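Local atomic coordinates of uronate isomerase (PDB entry 2Q01), a protein that catalyses the isomerisation of D-glucuronate to D-fructuronate and of D-galacturonate to D-tagaturonate in the bacterial breakdown of hexuronates. Residues 76-79 / 80-84; 473-476 / 477-481. All coordinates share one frame; numbering follows the deposited sequence. Where two conformers were deposited one is given.

Contact 1: residues 76-79 / 80-84; sequences QGVS and LDALK
V78 and L83 form the tight half of this local turn, their side chains meeting at about a right angle. CG1 of V78 lies 3.9 Å from CD1 of L83 and 4.0 Å from its CG. The valine's first torsion (chi1 -175°) sets CG1 opposite the backbone N, and this is the branch that does the touching. A82 adds a looser apolar contact, its CB 4.3 Å from V78 CG1.

The solvent side, at S79 and D81, illustrates how weakly a short turn may be held. Residues 80-82 have helical backbone angles without a regular helix, though L80 is itself buried against Y74 and H324. The N-H of A82 reaches back to S79 O at 3.3 Å, a weak and bent bond (127° at the hydrogen). A second weak bond from A82 N to S79 OG is doubtful, because this exposed serine was modelled in two conformers. Beyond it, D81 to K84 make a type I beta turn, with K84 N 3.3 Å from D81 O.

The apolar half faces the fold: V78 and L83 both rest on L73 of helix 67-74 and on V102 of helix 96-105, and L83 also reaches F70. V78 and L83 thus join the loop to both of the helices it connects.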
loop_
_atom_site.group_PDB
_atom_site.type_symbol
_atom_site.label_atom_id
_atom_site.label_comp_id
_atom_site.label_asym_id
_atom_site.label_seq_id
_atom_site.Cartn_x
_atom_site.Cartn_y
_atom_site.Cartn_z
ATOM N N GLN B 76 7.418 -13.605 22.070
ATOM C CA GLN B 76 8.561 -14.501 21.964
ATOM C C GLN B 76 8.618 -15.546 23.082
ATOM O O GLN B 76 9.612 -16.262 23.222
ATOM C CB GLN B 76 9.854 -13.688 21.881
ATOM C CG GLN B 76 10.084 -13.047 20.514
ATOM C CD GLN B 76 10.743 -13.995 19.518
ATOM O OE1 GLN B 76 11.630 -14.777 19.871
ATOM N NE2 GLN B 76 10.318 -13.920 18.267
ATOM N N GLY B 77 7.544 -15.634 23.865
ATOM C CA GLY B 77 7.410 -16.679 24.881
ATOM C C GLY B 77 7.503 -16.221 26.326
ATOM O O GLY B 77 7.448 -17.044 27.244
ATOM N N VAL B 78 7.643 -14.915 26.531
ATOM C CA VAL B 78 7.763 -14.353 27.876
ATOM C C VAL B 78 6.368 -14.116 28.464
ATOM O O VAL B 78 5.486 -13.607 27.774
ATOM C CB VAL B 78 8.590 -13.031 27.871
ATOM C CG1 VAL B 78 8.822 -12.514 29.283
ATOM C CG2 VAL B 78 9.925 -13.228 27.165
ATOM N N SER B 79 6.164 -14.516 29.718
ATOM C CA SER B 79 4.910 -14.248 30.417
ATOM C C SER B 79 4.894 -12.814 30.939
ATOM O O SER B 79 5.945 -12.241 31.221
ATOM C CB SER B 79 4.695 -15.243 31.561
ATOM O OG SER B 79 5.712 -15.139 32.542
ATOM N N LEU B 80 3.698 -12.241 31.061
ATOM C CA LEU B 80 3.537 -10.868 31.543
ATOM C C LEU B 80 3.766 -10.741 33.050
ATOM O O LEU B 80 4.043 -9.645 33.550
ATOM C CB LEU B 80 2.157 -10.307 31.179
ATOM C CG LEU B 80 1.758 -10.194 29.707
ATOM C CD1 LEU B 80 0.868 -11.355 29.343
ATOM C CD2 LEU B 80 1.044 -8.888 29.440
ATOM N N ASP B 81 3.631 -11.861 33.762
ATOM C CA ASP B 81 3.919 -11.927 35.195
ATOM C C ASP B 81 5.416 -11.772 35.445
ATOM O O ASP B 81 5.824 -11.157 36.435
ATOM C CB ASP B 81 3.418 -13.246 35.798
ATOM C CG ASP B 81 1.906 -13.394 35.716
ATOM O OD1 ASP B 81 1.439 -14.458 35.261
ATOM O OD2 ASP B 81 1.182 -12.449 36.105
ATOM N N ALA B 82 6.217 -12.319 34.527
ATOM C CA ALA B 82 7.677 -12.213 34.573
ATOM C C ALA B 82 8.167 -10.772 34.431
ATOM O O ALA B 82 9.246 -10.440 34.916
ATOM C CB ALA B 82 8.314 -13.100 33.507
ATOM N N LEU B 83 7.361 -9.929 33.787
ATOM C CA LEU B 83 7.700 -8.525 33.539
ATOM C C LEU B 83 6.925 -7.545 34.424
ATOM O O LEU B 83 6.920 -6.338 34.154
ATOM C CB LEU B 83 7.476 -8.176 32.062
ATOM C CG LEU B 83 8.245 -8.992 31.023
ATOM C CD1 LEU B 83 7.603 -8.825 29.660
ATOM C CD2 LEU B 83 9.732 -8.616 30.988
ATOM N N LYS B 84 6.281 -8.074 35.470
ATOM C CA LYS B 84 5.481 -7.299 36.443
ATOM C C LYS B 84 4.347 -6.458 35.842
ATOM O O LYS B 84 4.039 -5.370 36.344
ATOM C CB LYS B 84 6.375 -6.428 37.346
ATOM C CG LYS B 84 6.531 -6.939 38.769
ATOM C CD LYS B 84 6.975 -5.830 39.711
ATOM C CE LYS B 84 6.329 -5.991 41.079
ATOM N NZ LYS B 84 6.565 -4.820 41.958
#

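Contact 2: residues 473-476 / 477-481; sequences DQRP and DWARP
The guanidinium of R475 grips a single backbone oxygen, R480 O, side-on with two nitrogens. NE and NH1 of R475 each lie 2.8 Å from R480 O, which sits only 2° out of the guanidinium plane. The two donors come from the same face of the carbonyl plane, NE tilted slightly from it and NH1 well above it. Bends at chi2 (-78°) and chi3 (-88°) fold the arginine back over the turn, with A479 CB over one face of its head at 4.2 Å from NH1. Cutting R475 back to an alanine is likely to leave R480 O without both side-chain donors and E166 O without its bond from NH2, and so to lose the group that ties the turn to strand 165-169.

Between R475 and R480, P476 to A479 make a type I beta turn, closed by a weak bond from A479 N to P476 O (3.4 Å). P476 lies over one face of the W478 indole: its CB is 3.3 Å from W478 NE1, while its CG stands above the plane toward the rim, consistent with a CH-pi contact.

Outward, the turn rests on the three-stranded parallel sheet that holds strands 165-169 and 192-194. R475 NH2 bonds to E166 O in strand 165-169, and R480 makes a salt bridge to D161 of helix 156-162. R475, P476 and A479 touch H192 of strand 192-194, whose ring also meets the W478 indole.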
loop_
_atom_site.group_PDB
_atom_site.type_symbol
_atom_site.label_atom_id
_atom_site.label_comp_id
_atom_site.label_asym_id
_atom_site.label_seq_id
_atom_site.Cartn_x
_atom_site.Cartn_y
_atom_site.Cartn_z
ATOM N N ASP B 473 -3.105 28.980 20.529
ATOM C CA ASP B 473 -2.547 30.326 20.404
ATOM C C ASP B 473 -2.880 31.262 21.569
ATOM O O ASP B 473 -2.203 32.273 21.764
ATOM C CB ASP B 473 -2.963 30.953 19.069
ATOM C CG ASP B 473 -2.210 30.360 17.882
ATOM O OD1 ASP B 473 -2.808 30.263 16.787
ATOM O OD2 ASP B 473 -1.023 29.993 18.037
ATOM N N GLN B 474 -3.917 30.929 22.333
ATOM C CA GLN B 474 -4.224 31.656 23.561
ATOM C C GLN B 474 -3.786 30.838 24.767
ATOM O O GLN B 474 -4.472 29.894 25.163
ATOM C CB GLN B 474 -5.719 31.987 23.679
ATOM C CG GLN B 474 -6.297 32.848 22.562
ATOM C CD GLN B 474 -7.212 32.065 21.632
ATOM O OE1 GLN B 474 -8.431 32.230 21.668
ATOM N NE2 GLN B 474 -6.629 31.202 20.803
ATOM N N ARG B 475 -2.630 31.188 25.332
ATOM C CA ARG B 475 -2.201 30.626 26.608
ATOM C C ARG B 475 -3.099 31.177 27.706
ATOM O O ARG B 475 -3.413 32.371 27.707
ATOM C CB ARG B 475 -0.745 30.992 26.929
ATOM C CG ARG B 475 0.310 30.249 26.132
ATOM C CD ARG B 475 0.548 28.843 26.650
ATOM N NE ARG B 475 1.553 28.787 27.709
ATOM C CZ ARG B 475 2.320 27.723 27.945
ATOM N NH1 ARG B 475 3.218 27.733 28.924
ATOM N NH2 ARG B 475 2.196 26.643 27.191
ATOM N N PRO B 476 -3.533 30.309 28.636
ATOM C CA PRO B 476 -4.276 30.826 29.772
ATOM C C PRO B 476 -3.340 31.447 30.811
ATOM O O PRO B 476 -2.130 31.199 30.785
ATOM C CB PRO B 476 -4.977 29.584 30.333
ATOM C CG PRO B 476 -4.613 28.436 29.427
ATOM C CD PRO B 476 -3.391 28.845 28.697
ATOM N N ASP B 477 -3.911 32.242 31.713
ATOM C CA ASP B 477 -3.154 32.981 32.726
ATOM C C ASP B 477 -2.495 32.078 33.767
ATOM O O ASP B 477 -1.487 32.455 34.366
ATOM C CB ASP B 477 -4.059 33.998 33.434
ATOM C CG ASP B 477 -4.763 34.942 32.465
ATOM O OD1 ASP B 477 -4.544 36.169 32.569
ATOM O OD2 ASP B 477 -5.533 34.460 31.602
ATOM N N TRP B 478 -3.067 30.890 33.970
ATOM C CA TRP B 478 -2.591 29.953 34.991
ATOM C C TRP B 478 -1.305 29.212 34.626
ATOM O O TRP B 478 -0.663 28.605 35.490
ATOM C CB TRP B 478 -3.694 28.960 35.392
ATOM C CG TRP B 478 -4.324 28.160 34.270
ATOM C CD1 TRP B 478 -5.521 28.409 33.667
ATOM C CD2 TRP B 478 -3.805 26.965 33.652
ATOM N NE1 TRP B 478 -5.781 27.455 32.709
ATOM C CE2 TRP B 478 -4.744 26.559 32.679
ATOM C CE3 TRP B 478 -2.641 26.198 33.829
ATOM C CZ2 TRP B 478 -4.553 25.425 31.880
ATOM C CZ3 TRP B 478 -2.455 25.071 33.040
ATOM C CH2 TRP B 478 -3.407 24.697 32.075
ATOM N N ALA B 479 -0.949 29.254 33.344
ATOM C CA ALA B 479 0.282 28.651 32.843
ATOM C C ALA B 479 1.374 29.707 32.635
ATOM O O ALA B 479 1.131 30.908 32.798
ATOM C CB ALA B 479 0.001 27.910 31.541
ATOM N N ARG B 480 2.573 29.256 32.272
ATOM C CA ARG B 480 3.661 30.152 31.886
ATOM C C ARG B 480 3.344 30.854 30.568
ATOM O O ARG B 480 2.527 30.360 29.783
ATOM C CB ARG B 480 4.952 29.362 31.697
ATOM C CG ARG B 480 5.638 28.957 32.961
ATOM C CD ARG B 480 6.638 27.874 32.653
ATOM N NE ARG B 480 6.888 27.051 33.826
ATOM C CZ ARG B 480 7.187 25.758 33.792
ATOM N NH1 ARG B 480 7.275 25.111 32.635
ATOM N NH2 ARG B 480 7.390 25.109 34.926
ATOM N N PRO B 481 3.969 32.023 30.323
ATOM C CA PRO B 481 4.003 32.501 28.941
ATOM C C PRO B 481 4.912 31.621 28.066
ATOM O O PRO B 481 5.795 30.921 28.580
ATOM C CB PRO B 481 4.560 33.923 29.070
ATOM C CG PRO B 481 5.317 33.924 30.347
ATOM C CD PRO B 481 4.603 32.974 31.257
#

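From the N terminus, the two contacts come in series and neither nest nor cross; each closes a turn within one continuous stretch. Strand 37-39 precedes contact 1, which shapes the loop from helix 67-74 to helix 96-105. The chain then adds strands 165-169 and 192-194 to the first parallel sheet and forms the second, 249-252 to 381-383, consistent with the TIM-barrel relationship of the family. Contact 2 turns the tail beyond helix 451-469 back onto the first sheet. The centres of contacts 1 and 2 lie about 44 Å apart, on opposite sides of the chain's centre. Beside contact 1, Q76 bonds to N411 of a second subunit, a potassium-site residue; contact 2 touches no other chain of the assembly.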